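Local coordinates for encapsidation protein (Bacillus phage phi29, PDB 5HD9) that powers packaging of phage DNA into the prohead as the ATPase of the packaging motor, represented here by its N-terminal ASCE-fold domain, at residues 57-62 with 80-85; 31-36 with 67-72; 45-50 with 135-140; 18-23 with 116-121; 89-94 with 107-112. All coordinates share one frame; numbering follows the deposited sequence.

Interaction 1: residues 57-62 with 80-85; sequences AKVSNY and RRFYID
Y62 and F82 form a face-to-face aromatic stack that ties the loop after strand 45-50 to strand 81-84 of the central sheet of this ASCE ATPase domain. The ring centroids lie 4.2 Å apart and the planes are inclined at 29°, so the rings are tilted as well as offset: the CE1-CZ rim of F82 lies over one face of Y62. The two side chains run at about a right angle to each other. In Y62, CG stands anti to the backbone N (chi1 179°), which carries the phenol away from the 3-10 turn that begins at V59 and over F82. F82 points from its strand toward the loop, and its ring also meets those of F46 and F63, while Y62 meets Y48 edge-to-face. V59 adds an aliphatic contact from the same turn, which is held by the backbone bonds N61 N to K58 O, 2.9 Å, and Y62 N to V59 O, 3.0 Å. The V59 methyl CG2 sits 3.8 Å from F82 CZ.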
# COMPACT_ATOMS: atom_id res chain seq x y z
N ALA A 57 12.97 7.21 -5.96
CA ALA A 57 14.28 7.38 -6.57
C ALA A 57 15.09 6.09 -6.58
O ALA A 57 15.90 5.86 -7.48
CB ALA A 57 15.06 8.47 -5.84
N LYS A 58 14.85 5.24 -5.59
CA LYS A 58 15.60 3.99 -5.43
C LYS A 58 14.70 2.77 -5.62
O LYS A 58 14.96 1.71 -5.06
CB LYS A 58 16.28 3.95 -4.05
CG LYS A 58 17.38 4.98 -3.88
CD LYS A 58 18.23 4.73 -2.64
CE LYS A 58 17.56 5.25 -1.37
NZ LYS A 58 18.50 5.23 -0.20
N VAL A 59 13.66 2.93 -6.42
CA VAL A 59 12.68 1.86 -6.61
C VAL A 59 13.32 0.64 -7.28
O VAL A 59 12.75 -0.45 -7.26
CB VAL A 59 11.47 2.35 -7.45
CG1 VAL A 59 11.87 2.59 -8.90
CG2 VAL A 59 10.32 1.35 -7.35
N SER A 60 14.49 0.82 -7.87
CA SER A 60 15.21 -0.30 -8.48
C SER A 60 15.60 -1.33 -7.42
O SER A 60 15.87 -2.49 -7.74
CB SER A 60 16.46 0.19 -9.22
OG SER A 60 17.43 0.69 -8.31
N ASN A 61 15.62 -0.90 -6.15
CA ASN A 61 15.96 -1.78 -5.03
C ASN A 61 14.74 -2.41 -4.37
O ASN A 61 14.86 -3.05 -3.33
CB ASN A 61 16.75 -1.00 -3.97
CG ASN A 61 18.15 -0.62 -4.42
OD1 ASN A 61 18.65 -1.10 -5.44
ND2 ASN A 61 18.79 0.25 -3.66
N TYR A 62 13.57 -2.24 -4.99
CA TYR A 62 12.29 -2.63 -4.38
C TYR A 62 12.26 -4.08 -3.88
O TYR A 62 11.74 -4.35 -2.79
CB TYR A 62 11.16 -2.41 -5.38
CG TYR A 62 9.78 -2.81 -4.88
CD1 TYR A 62 8.99 -1.92 -4.16
CD2 TYR A 62 9.27 -4.07 -5.14
CE1 TYR A 62 7.74 -2.28 -3.71
CE2 TYR A 62 8.01 -4.44 -4.69
CZ TYR A 62 7.25 -3.54 -3.98
OH TYR A 62 6.00 -3.91 -3.54
N ARG A 80 9.84 2.11 -13.56
CA ARG A 80 8.88 2.06 -12.46
C ARG A 80 7.90 0.89 -12.61
O ARG A 80 6.76 0.97 -12.16
CB ARG A 80 8.11 3.39 -12.38
CG ARG A 80 8.91 4.53 -11.77
CD ARG A 80 8.03 5.73 -11.45
NE ARG A 80 7.59 6.45 -12.65
CZ ARG A 80 6.42 6.28 -13.26
NH1 ARG A 80 5.52 5.41 -12.80
NH2 ARG A 80 6.14 6.99 -14.34
N ARG A 81 8.36 -0.20 -13.22
CA ARG A 81 7.52 -1.38 -13.42
C ARG A 81 8.17 -2.63 -12.84
O ARG A 81 9.39 -2.79 -12.88
CB ARG A 81 7.22 -1.58 -14.90
CG ARG A 81 6.45 -0.43 -15.52
CD ARG A 81 5.89 -0.80 -16.88
NE ARG A 81 5.20 0.33 -17.50
CZ ARG A 81 5.80 1.26 -18.24
NH1 ARG A 81 7.11 1.21 -18.46
NH2 ARG A 81 5.08 2.25 -18.76
N PHE A 82 7.33 -3.51 -12.31
CA PHE A 82 7.77 -4.71 -11.63
C PHE A 82 7.47 -5.95 -12.46
O PHE A 82 6.36 -6.11 -12.98
CB PHE A 82 7.08 -4.83 -10.26
CG PHE A 82 7.34 -3.66 -9.35
CD1 PHE A 82 8.64 -3.27 -9.05
CD2 PHE A 82 6.29 -2.94 -8.81
CE1 PHE A 82 8.87 -2.19 -8.21
CE2 PHE A 82 6.52 -1.87 -7.97
CZ PHE A 82 7.81 -1.49 -7.67
N TYR A 83 8.46 -6.83 -12.59
CA TYR A 83 8.32 -8.06 -13.36
C TYR A 83 8.64 -9.27 -12.50
O TYR A 83 9.59 -9.27 -11.72
CB TYR A 83 9.23 -8.03 -14.59
CG TYR A 83 8.98 -6.84 -15.47
CD1 TYR A 83 9.49 -5.59 -15.14
CD2 TYR A 83 8.23 -6.95 -16.64
CE1 TYR A 83 9.26 -4.49 -15.94
CE2 TYR A 83 8.00 -5.86 -17.44
CZ TYR A 83 8.51 -4.63 -17.09
OH TYR A 83 8.28 -3.53 -17.89
N ILE A 84 7.83 -10.32 -12.65
CA ILE A 84 8.05 -11.58 -11.96
C ILE A 84 8.08 -12.70 -12.99
O ILE A 84 7.10 -12.94 -13.70
CB ILE A 84 6.97 -11.85 -10.90
CG1 ILE A 84 6.99 -10.73 -9.86
CG2 ILE A 84 7.19 -13.22 -10.25
CD1 ILE A 84 6.00 -10.90 -8.72
N ASP A 85 9.22 -13.38 -13.07
CA ASP A 85 9.44 -14.43 -14.06
C ASP A 85 9.16 -13.93 -15.48
O ASP A 85 8.65 -14.66 -16.32
CB ASP A 85 8.57 -15.65 -13.75
CG ASP A 85 8.91 -16.29 -12.42
OD1 ASP A 85 10.10 -16.28 -12.04
OD2 ASP A 85 7.99 -16.80 -11.74

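Interaction 2: residues 31-36 with 67-72; sequences MKVYPI and AQEFPD
V33 and I36, one helical turn apart on helix 26-42, lie against the irregular loop 67-72, I36 pointing toward it, with the CA atoms of V33 and E69 7.9 Å apart. This helix follows strand 16-19 through the probable P-loop, as in P-loop NTPases. F70 reaches across to it. Over one face of the F70 ring lies the I36 methyl CG2, 3.4 Å from the ring centroid and 16° off the ring normal, a CH-pi contact offset toward the CZ rim. With chi1 of I36 at -71°, this methyl is anti to the backbone N and faces the ring, while CD1, ending the other branch, brushes the rim at F70 CE2. At the ring edge, F70 CZ comes 3.9 Å from V33 O, near the ring plane, and 4.2 Å from V33 CG1. E69 lies at the outer margin, its OE2 hydrogen-bonded to Y29 OH on the same helix. No hydrogen bond joins the two segments, so helix and loop meet here through dispersion and the aromatic face, with the carboxylate kept to the exposed margin.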
# COMPACT_ATOMS: atom_id res chain seq x y z
N MSE A 31 3.94 -6.12 3.13
CA MSE A 31 3.12 -5.64 2.02
C MSE A 31 3.90 -5.63 0.70
O MSE A 31 3.39 -5.16 -0.32
CB MSE A 31 2.57 -4.25 2.33
CG MSE A 31 1.49 -4.22 3.41
SE MSE A 31 0.00 -5.45 3.03
CE MSE A 31 0.57 -6.99 4.08
N LYS A 32 5.13 -6.14 0.74
CA LYS A 32 5.83 -6.52 -0.48
C LYS A 32 5.56 -8.00 -0.74
O LYS A 32 5.23 -8.41 -1.85
CB LYS A 32 7.34 -6.25 -0.37
CG LYS A 32 7.77 -4.78 -0.37
CD LYS A 32 9.30 -4.67 -0.39
CE LYS A 32 9.83 -3.23 -0.40
NZ LYS A 32 8.79 -2.16 -0.45
N VAL A 33 5.68 -8.81 0.32
CA VAL A 33 5.48 -10.26 0.23
C VAL A 33 4.06 -10.64 -0.21
O VAL A 33 3.89 -11.54 -1.03
CB VAL A 33 5.76 -10.95 1.59
CG1 VAL A 33 5.36 -12.43 1.56
CG2 VAL A 33 7.22 -10.82 1.95
N TYR A 34 3.06 -9.96 0.33
CA TYR A 34 1.67 -10.33 0.07
C TYR A 34 1.31 -10.21 -1.42
O TYR A 34 0.88 -11.19 -2.02
CB TYR A 34 0.71 -9.49 0.92
CG TYR A 34 -0.74 -9.69 0.56
CD1 TYR A 34 -1.42 -10.83 0.95
CD2 TYR A 34 -1.43 -8.73 -0.19
CE1 TYR A 34 -2.75 -11.02 0.61
CE2 TYR A 34 -2.76 -8.91 -0.52
CZ TYR A 34 -3.41 -10.06 -0.12
OH TYR A 34 -4.74 -10.23 -0.46
N PRO A 35 1.50 -9.02 -2.02
CA PRO A 35 1.14 -8.91 -3.45
C PRO A 35 1.99 -9.80 -4.37
O PRO A 35 1.49 -10.26 -5.39
CB PRO A 35 1.37 -7.43 -3.76
CG PRO A 35 2.23 -6.91 -2.65
CD PRO A 35 1.90 -7.73 -1.46
N ILE A 36 3.25 -10.03 -4.02
CA ILE A 36 4.10 -10.92 -4.80
C ILE A 36 3.52 -12.33 -4.79
O ILE A 36 3.51 -13.01 -5.81
CB ILE A 36 5.56 -10.93 -4.28
CG1 ILE A 36 6.23 -9.60 -4.60
CG2 ILE A 36 6.35 -12.07 -4.92
CD1 ILE A 36 7.55 -9.39 -3.91
N ALA A 67 13.83 -10.61 -1.65
CA ALA A 67 14.45 -11.49 -2.63
C ALA A 67 14.70 -12.88 -2.07
O ALA A 67 14.62 -13.87 -2.80
CB ALA A 67 15.76 -10.88 -3.12
N GLN A 68 15.00 -12.97 -0.78
CA GLN A 68 15.32 -14.25 -0.16
C GLN A 68 14.07 -15.10 0.05
O GLN A 68 14.17 -16.30 0.29
CB GLN A 68 16.04 -14.04 1.18
CG GLN A 68 17.08 -12.91 1.18
CD GLN A 68 18.09 -13.02 0.05
OE1 GLN A 68 18.41 -14.12 -0.41
NE2 GLN A 68 18.60 -11.88 -0.40
N GLU A 69 12.90 -14.49 -0.04
CA GLU A 69 11.63 -15.21 0.11
C GLU A 69 11.20 -15.93 -1.16
O GLU A 69 10.40 -16.87 -1.11
CB GLU A 69 10.52 -14.24 0.52
CG GLU A 69 10.65 -13.73 1.95
CD GLU A 69 9.57 -14.26 2.91
OE1 GLU A 69 8.63 -14.94 2.45
OE2 GLU A 69 9.66 -13.98 4.12
N PHE A 70 11.72 -15.47 -2.30
CA PHE A 70 11.33 -16.00 -3.60
C PHE A 70 12.56 -16.32 -4.43
O PHE A 70 12.74 -15.76 -5.52
CB PHE A 70 10.44 -15.00 -4.34
CG PHE A 70 9.24 -14.54 -3.55
CD1 PHE A 70 8.07 -15.28 -3.55
CD2 PHE A 70 9.29 -13.37 -2.81
CE1 PHE A 70 6.97 -14.85 -2.82
CE2 PHE A 70 8.20 -12.94 -2.07
CZ PHE A 70 7.03 -13.69 -2.08
N PRO A 71 13.42 -17.22 -3.94
CA PRO A 71 14.69 -17.50 -4.62
C PRO A 71 14.51 -18.10 -6.01
O PRO A 71 15.35 -17.86 -6.89
CB PRO A 71 15.37 -18.50 -3.68
CG PRO A 71 14.25 -19.16 -2.96
CD PRO A 71 13.22 -18.09 -2.77
N ASP A 72 13.44 -18.85 -6.22
CA ASP A 72 13.21 -19.54 -7.49
C ASP A 72 12.27 -18.75 -8.41
O ASP A 72 11.69 -19.30 -9.34
CB ASP A 72 12.63 -20.93 -7.25
CG ASP A 72 13.57 -21.80 -6.42
OD1 ASP A 72 14.77 -21.86 -6.76
OD2 ASP A 72 13.10 -22.42 -5.44

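Interaction 3: residues 45-50 with 135-140; sequences QFIYVR and LNLMDT
L137 carries CG anti to its backbone N (chi1 -170°), which extends its two methyls from helix 130-141 toward strand 45-50, and I47 answers with an extended chain (chi2 -179°) that sends CD1 outward to the helix. Each L137 methyl has its own partner: CD2 lies 4.3 Å from I47 CD1, and CD1 lies 4.1 Å from V49 CG2. The leucine fork therefore spans I47 and V49, two residues apart and on the same side of the strand, while the V49 and L137 side chains lie alongside each other, pointing opposite ways. The contact is methyl to methyl and rather light, with I112 of the adjacent strand 109-115 touching both L137 and V49. It is part of the helix layer that packs on one side of the sheet in this ASCE domain; F46, from the other side of the strand, packs on P35 of helix 26-42. Within the helix, T140 OG1 donates to N136 O at 2.7 Å, from above the carbonyl plane, while T140 N reaches the same oxygen from the opposite face. The hydroxyl turns back onto its own helix, and N136 O is gripped twice. Between strand and helix there is no hydrogen bond: apolar burial alone joins them here.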
# COMPACT_ATOMS: atom_id res chain seq x y z
N GLN A 45 -2.18 -8.54 -10.05
CA GLN A 45 -1.13 -7.52 -10.13
C GLN A 45 -1.29 -6.51 -9.00
O GLN A 45 -2.30 -6.50 -8.30
CB GLN A 45 -1.18 -6.83 -11.49
CG GLN A 45 -0.82 -7.77 -12.63
CD GLN A 45 -1.16 -7.20 -13.99
OE1 GLN A 45 -2.27 -6.72 -14.22
NE2 GLN A 45 -0.20 -7.26 -14.91
N PHE A 46 -0.28 -5.66 -8.82
CA PHE A 46 -0.29 -4.72 -7.72
C PHE A 46 0.33 -3.39 -8.09
O PHE A 46 1.14 -3.30 -9.02
CB PHE A 46 0.44 -5.31 -6.51
CG PHE A 46 1.93 -5.47 -6.72
CD1 PHE A 46 2.44 -6.60 -7.33
CD2 PHE A 46 2.81 -4.50 -6.29
CE1 PHE A 46 3.80 -6.76 -7.52
CE2 PHE A 46 4.18 -4.64 -6.48
CZ PHE A 46 4.67 -5.77 -7.09
N ILE A 47 -0.06 -2.34 -7.37
CA ILE A 47 0.50 -1.01 -7.56
C ILE A 47 1.10 -0.51 -6.25
O ILE A 47 0.45 -0.52 -5.21
CB ILE A 47 -0.55 -0.01 -8.07
CG1 ILE A 47 -1.10 -0.49 -9.42
CG2 ILE A 47 0.06 1.39 -8.20
CD1 ILE A 47 -2.12 0.42 -10.04
N TYR A 48 2.35 -0.08 -6.33
CA TYR A 48 3.05 0.54 -5.22
C TYR A 48 3.01 2.05 -5.41
O TYR A 48 3.57 2.58 -6.38
CB TYR A 48 4.49 0.02 -5.14
CG TYR A 48 5.32 0.56 -4.00
CD1 TYR A 48 4.99 0.30 -2.68
CD2 TYR A 48 6.47 1.31 -4.25
CE1 TYR A 48 5.75 0.78 -1.64
CE2 TYR A 48 7.24 1.79 -3.21
CZ TYR A 48 6.88 1.53 -1.91
OH TYR A 48 7.66 2.01 -0.88
N VAL A 49 2.32 2.74 -4.51
CA VAL A 49 2.14 4.18 -4.62
C VAL A 49 2.98 4.90 -3.58
O VAL A 49 3.02 4.52 -2.41
CB VAL A 49 0.65 4.57 -4.44
CG1 VAL A 49 0.47 6.08 -4.55
CG2 VAL A 49 -0.21 3.86 -5.47
N ARG A 50 3.65 5.95 -4.03
CA ARG A 50 4.27 6.93 -3.16
C ARG A 50 3.78 8.29 -3.61
O ARG A 50 3.38 8.45 -4.77
CB ARG A 50 5.80 6.83 -3.20
CG ARG A 50 6.35 5.47 -2.77
CD ARG A 50 6.07 5.20 -1.30
NE ARG A 50 6.77 6.15 -0.43
CZ ARG A 50 7.97 5.94 0.10
NH1 ARG A 50 8.63 4.81 -0.11
NH2 ARG A 50 8.52 6.88 0.87
N LEU A 135 -8.50 8.02 -4.93
CA LEU A 135 -9.80 7.46 -5.22
C LEU A 135 -9.94 7.19 -6.72
O LEU A 135 -10.39 6.12 -7.13
CB LEU A 135 -10.90 8.39 -4.72
CG LEU A 135 -11.25 8.29 -3.24
CD1 LEU A 135 -12.30 9.33 -2.86
CD2 LEU A 135 -11.74 6.90 -2.85
N ASN A 136 -9.53 8.15 -7.55
CA ASN A 136 -9.58 7.97 -9.00
C ASN A 136 -8.69 6.81 -9.44
O ASN A 136 -9.08 6.01 -10.29
CB ASN A 136 -9.15 9.25 -9.72
CG ASN A 136 -9.19 9.11 -11.23
OD1 ASN A 136 -8.16 8.86 -11.86
ND2 ASN A 136 -10.37 9.25 -11.81
N LEU A 137 -7.50 6.72 -8.85
CA LEU A 137 -6.58 5.62 -9.13
C LEU A 137 -7.24 4.28 -8.81
O LEU A 137 -7.16 3.35 -9.61
CB LEU A 137 -5.29 5.80 -8.33
CG LEU A 137 -4.10 4.89 -8.64
CD1 LEU A 137 -2.81 5.55 -8.18
CD2 LEU A 137 -4.23 3.52 -8.00
N MSE A 138 -7.89 4.21 -7.66
CA MSE A 138 -8.54 2.97 -7.22
C MSE A 138 -9.66 2.55 -8.16
O MSE A 138 -9.72 1.39 -8.58
CB MSE A 138 -9.08 3.14 -5.80
CG MSE A 138 -7.99 3.26 -4.75
SE MSE A 138 -8.66 3.72 -2.98
CE MSE A 138 -9.76 2.14 -2.70
N ASP A 139 -10.56 3.47 -8.50
CA ASP A 139 -11.66 3.14 -9.40
C ASP A 139 -11.13 2.76 -10.78
O ASP A 139 -11.73 1.94 -11.47
CB ASP A 139 -12.64 4.30 -9.53
CG ASP A 139 -13.97 4.04 -8.83
OD1 ASP A 139 -14.36 2.87 -8.64
OD2 ASP A 139 -14.64 5.02 -8.47
N THR A 140 -10.02 3.37 -11.19
CA THR A 140 -9.46 3.10 -12.51
C THR A 140 -8.98 1.65 -12.62
O THR A 140 -9.23 0.98 -13.62
CB THR A 140 -8.29 4.05 -12.83
OG1 THR A 140 -8.77 5.40 -12.91
CG2 THR A 140 -7.64 3.69 -14.17

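Interaction 4: residues 18-23 with 116-121; sequences FVIGAR and EFIREK
F117 carries the tight part of this contact, the outer end of its ring resting against both F18 and I20. F117 CZ comes 3.7 Å from F18 CD2. The two rings lie oblique, with planes at 46°, and the side chains cross at about a right angle. From another direction the I20 methyl CG2 meets the edge of the F117 ring, in its plane, 3.8 Å from CE1. A chi1 of 80° places F117 CG between its backbone N and carbonyl carbon and folds the ring back beside its own neighbour, so that I118 CG1 lies over one of its faces, 3.5 Å above the plane. F18 has a further aromatic partner, F164, which it meets edge-to-face. The site joins the end of strand 16-19 to the loop after strand 109-115; the former runs into the sequence pattern of a Walker A P-loop, consistent with the P-loop NTPase clan, with G21 just beyond I20. Packing thins along both segments from there. I118 CD1 approaches I20 CG2 at 4.3 Å, and farther on the exposed R23, E120 and K121 make no contact across the pair. Among the polar groups of the loop, E116 forms a salt bridge with R50, and the carbonyl oxygen of F117 accepts a hydrogen bond from R51.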
# COMPACT_ATOMS: atom_id res chain seq x y z
N PHE A 18 -5.77 1.41 6.52
CA PHE A 18 -4.71 2.28 7.02
C PHE A 18 -4.00 1.63 8.21
O PHE A 18 -4.60 1.46 9.27
CB PHE A 18 -5.28 3.64 7.44
CG PHE A 18 -6.14 4.29 6.39
CD1 PHE A 18 -7.51 4.08 6.36
CD2 PHE A 18 -5.58 5.12 5.43
CE1 PHE A 18 -8.30 4.67 5.40
CE2 PHE A 18 -6.38 5.72 4.46
CZ PHE A 18 -7.74 5.49 4.46
N VAL A 19 -2.73 1.28 8.03
CA VAL A 19 -1.92 0.74 9.11
C VAL A 19 -0.94 1.81 9.57
O VAL A 19 -0.08 2.24 8.80
CB VAL A 19 -1.16 -0.53 8.69
CG1 VAL A 19 -0.55 -1.21 9.90
CG2 VAL A 19 -2.10 -1.49 7.96
N ILE A 20 -1.08 2.26 10.81
CA ILE A 20 -0.35 3.42 11.30
C ILE A 20 0.37 3.14 12.61
O ILE A 20 0.12 2.12 13.27
CB ILE A 20 -1.28 4.63 11.47
CG1 ILE A 20 -2.34 4.35 12.54
CG2 ILE A 20 -1.94 4.97 10.13
CD1 ILE A 20 -3.25 5.53 12.83
N GLY A 21 1.27 4.04 12.99
CA GLY A 21 2.13 3.83 14.13
C GLY A 21 3.13 2.73 13.84
O GLY A 21 3.85 2.28 14.73
N ALA A 22 3.16 2.30 12.59
CA ALA A 22 4.01 1.19 12.16
C ALA A 22 5.47 1.49 12.42
O ALA A 22 6.06 2.36 11.78
CB ALA A 22 3.78 0.90 10.68
N ARG A 23 6.07 0.77 13.35
CA ARG A 23 7.49 0.96 13.63
C ARG A 23 8.31 0.05 12.73
O ARG A 23 7.92 -1.08 12.45
CB ARG A 23 7.77 0.71 15.11
CG ARG A 23 7.25 1.85 15.97
CD ARG A 23 7.15 1.50 17.43
NE ARG A 23 8.40 1.75 18.15
CZ ARG A 23 8.86 0.99 19.14
NH1 ARG A 23 8.20 -0.10 19.52
NH2 ARG A 23 10.00 1.30 19.74
N GLU A 116 3.95 5.28 3.44
CA GLU A 116 4.20 6.62 3.98
C GLU A 116 3.16 7.64 3.52
O GLU A 116 3.50 8.70 3.00
CB GLU A 116 5.61 7.08 3.58
CG GLU A 116 6.70 6.09 3.97
CD GLU A 116 8.10 6.66 3.87
OE1 GLU A 116 8.24 7.89 3.70
OE2 GLU A 116 9.06 5.88 3.97
N PHE A 117 1.88 7.31 3.73
CA PHE A 117 0.78 8.12 3.20
C PHE A 117 0.49 9.37 4.04
O PHE A 117 -0.27 10.24 3.61
CB PHE A 117 -0.49 7.28 3.10
CG PHE A 117 -1.22 7.11 4.41
CD1 PHE A 117 -0.84 6.13 5.31
CD2 PHE A 117 -2.30 7.92 4.73
CE1 PHE A 117 -1.51 5.97 6.51
CE2 PHE A 117 -2.98 7.77 5.92
CZ PHE A 117 -2.58 6.79 6.82
N ILE A 118 1.09 9.45 5.22
CA ILE A 118 0.96 10.64 6.05
C ILE A 118 2.19 11.52 5.85
O ILE A 118 3.32 11.06 6.00
CB ILE A 118 0.83 10.28 7.55
CG1 ILE A 118 -0.45 9.48 7.80
CG2 ILE A 118 0.82 11.55 8.41
CD1 ILE A 118 -0.56 8.90 9.20
N ARG A 119 1.97 12.79 5.49
CA ARG A 119 3.08 13.72 5.34
C ARG A 119 3.71 13.87 6.71
O ARG A 119 3.20 14.59 7.58
CB ARG A 119 2.62 15.06 4.77
CG ARG A 119 2.44 15.06 3.26
CD ARG A 119 3.76 14.81 2.52
NE ARG A 119 4.69 15.93 2.64
CZ ARG A 119 5.95 15.90 2.23
NH1 ARG A 119 6.45 14.79 1.69
NH2 ARG A 119 6.73 16.96 2.37
N GLU A 120 4.85 13.21 6.88
CA GLU A 120 5.33 12.81 8.20
C GLU A 120 6.53 13.61 8.67
O GLU A 120 7.62 13.42 8.13
CB GLU A 120 5.69 11.31 8.18
CG GLU A 120 6.42 10.78 9.43
CD GLU A 120 7.27 9.54 9.17
OE1 GLU A 120 7.52 9.21 7.99
OE2 GLU A 120 7.68 8.89 10.15
N LYS A 121 6.37 14.50 9.65
CA LYS A 121 5.10 15.09 10.08
C LYS A 121 5.16 16.51 9.56
O LYS A 121 4.18 17.27 9.60
CB LYS A 121 4.94 15.09 11.61
CG LYS A 121 5.83 14.09 12.36
CD LYS A 121 5.40 12.66 12.08
CE LYS A 121 4.39 12.15 13.09
NZ LYS A 121 5.06 11.47 14.23

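Interaction 5: residues 89-94 with 107-112; sequences AGWAIP and PNVSTI
W91 bridges strand 87-94 of the central ASCE sheet to the start of strand 109-115 and the loop before it: strand 45-50 runs between the two strands, and the indole reaches past it to P107 and V109. The contact across the pair is apolar throughout. The benzene half of the indole does the touching, CH2 against P107 CD at 3.8 Å and CZ3 against V109, both partners coming in obliquely. With chi1 at -59°, W91 CG is anti to the carbonyl carbon, and the ring swings out toward the start of strand 109-115. Aromatic packing outside the pair adds Y106, which meets the indole edge-to-face, and Q45 of the intervening strand touches both W91 and P107. Polar bonds lie outside the pair. W91 bonds through its backbone to F46 and Y48, and on the other side of the strand A89 and G90 both face F82 in a classic beta bulge. In the loop, N108 N binds Q45 OE1. The closest approach across the pair is W91 CZ3 to the V109 methyl CG2, 3.5 Å.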
# COMPACT_ATOMS: atom_id res chain seq x y z
N ALA A 89 4.01 -7.64 -13.45
CA ALA A 89 3.30 -8.00 -12.23
C ALA A 89 2.83 -6.77 -11.46
O ALA A 89 1.85 -6.84 -10.72
CB ALA A 89 4.19 -8.87 -11.35
N GLY A 90 3.53 -5.65 -11.61
CA GLY A 90 3.15 -4.46 -10.89
C GLY A 90 3.75 -3.17 -11.41
O GLY A 90 4.57 -3.17 -12.32
N TRP A 91 3.31 -2.06 -10.80
CA TRP A 91 3.74 -0.72 -11.16
C TRP A 91 4.07 0.09 -9.92
O TRP A 91 3.41 -0.04 -8.89
CB TRP A 91 2.66 0.01 -11.95
CG TRP A 91 2.24 -0.64 -13.23
CD1 TRP A 91 2.65 -0.33 -14.49
CD2 TRP A 91 1.31 -1.72 -13.37
NE1 TRP A 91 2.04 -1.14 -15.41
CE2 TRP A 91 1.21 -2.01 -14.74
CE3 TRP A 91 0.55 -2.47 -12.47
CZ2 TRP A 91 0.39 -3.01 -15.24
CZ3 TRP A 91 -0.27 -3.47 -12.96
CH2 TRP A 91 -0.35 -3.73 -14.33
N ALA A 92 5.09 0.95 -10.03
CA ALA A 92 5.34 1.98 -9.04
C ALA A 92 4.83 3.31 -9.59
O ALA A 92 5.24 3.73 -10.67
CB ALA A 92 6.82 2.06 -8.71
N ILE A 93 3.94 3.96 -8.85
CA ILE A 93 3.29 5.18 -9.33
C ILE A 93 3.45 6.33 -8.34
O ILE A 93 3.07 6.20 -7.18
CB ILE A 93 1.79 4.94 -9.59
CG1 ILE A 93 1.63 4.00 -10.79
CG2 ILE A 93 1.06 6.27 -9.83
CD1 ILE A 93 0.21 3.74 -11.22
N PRO A 94 4.02 7.46 -8.80
CA PRO A 94 3.96 8.66 -7.96
C PRO A 94 2.58 9.28 -8.05
O PRO A 94 2.15 9.61 -9.16
CB PRO A 94 5.03 9.58 -8.56
CG PRO A 94 5.68 8.80 -9.70
CD PRO A 94 4.70 7.74 -10.08
N PRO A 107 -4.30 -4.43 -16.34
CA PRO A 107 -5.27 -5.50 -16.61
C PRO A 107 -5.91 -6.17 -15.40
O PRO A 107 -7.10 -6.45 -15.45
CB PRO A 107 -4.43 -6.53 -17.39
CG PRO A 107 -3.30 -5.74 -17.96
CD PRO A 107 -2.98 -4.73 -16.92
N ASN A 108 -5.15 -6.44 -14.33
CA ASN A 108 -5.66 -7.28 -13.25
C ASN A 108 -5.11 -6.91 -11.87
O ASN A 108 -4.62 -7.76 -11.14
CB ASN A 108 -5.34 -8.74 -13.56
CG ASN A 108 -6.09 -9.71 -12.66
OD1 ASN A 108 -7.21 -9.44 -12.23
ND2 ASN A 108 -5.48 -10.85 -12.38
N VAL A 109 -5.20 -5.63 -11.53
CA VAL A 109 -4.73 -5.15 -10.23
C VAL A 109 -5.76 -5.48 -9.15
O VAL A 109 -6.95 -5.25 -9.34
CB VAL A 109 -4.46 -3.63 -10.25
CG1 VAL A 109 -4.07 -3.13 -8.86
CG2 VAL A 109 -3.38 -3.30 -11.27
N SER A 110 -5.29 -6.03 -8.03
CA SER A 110 -6.18 -6.31 -6.90
C SER A 110 -5.65 -5.75 -5.58
O SER A 110 -6.38 -5.69 -4.60
CB SER A 110 -6.40 -7.82 -6.76
OG SER A 110 -5.28 -8.45 -6.15
N THR A 111 -4.39 -5.33 -5.57
CA THR A 111 -3.81 -4.72 -4.37
C THR A 111 -3.06 -3.43 -4.70
O THR A 111 -2.27 -3.38 -5.65
CB THR A 111 -2.85 -5.68 -3.65
OG1 THR A 111 -3.56 -6.87 -3.26
CG2 THR A 111 -2.27 -5.03 -2.40
N ILE A 112 -3.34 -2.39 -3.91
CA ILE A 112 -2.58 -1.15 -3.96
C ILE A 112 -1.94 -0.91 -2.60
O ILE A 112 -2.61 -0.95 -1.57
CB ILE A 112 -3.47 0.07 -4.31
CG1 ILE A 112 -4.13 -0.12 -5.67
CG2 ILE A 112 -2.65 1.36 -4.28
CD1 ILE A 112 -5.29 0.82 -5.94

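Interactions 1, 3, 4 and 5 are buried and all reach the one mixed sheet, though P107 at the margin of interaction 5 is exposed; interaction 2 is partly buried, with an exposed glutamate at its margin. Interactions 3 and 5, with centres 6 Å apart, adjoin in the middle of the sheet, the first packing a helix on it and the second reaching across strand 45-50. Interaction 1 adjoins interaction 5 through backbone bonds between strands 81-84 and 87-94, and touches interaction 2. Interaction 4 sits beside the probable P-loop, linked to interaction 3 by the R50-E116 salt bridge. Aromatic stacking and CH-pi serve where the loop between strands 45-50 and 75-78 packs on strand or helix; methyl-only packing serves mid-sheet in interaction 3.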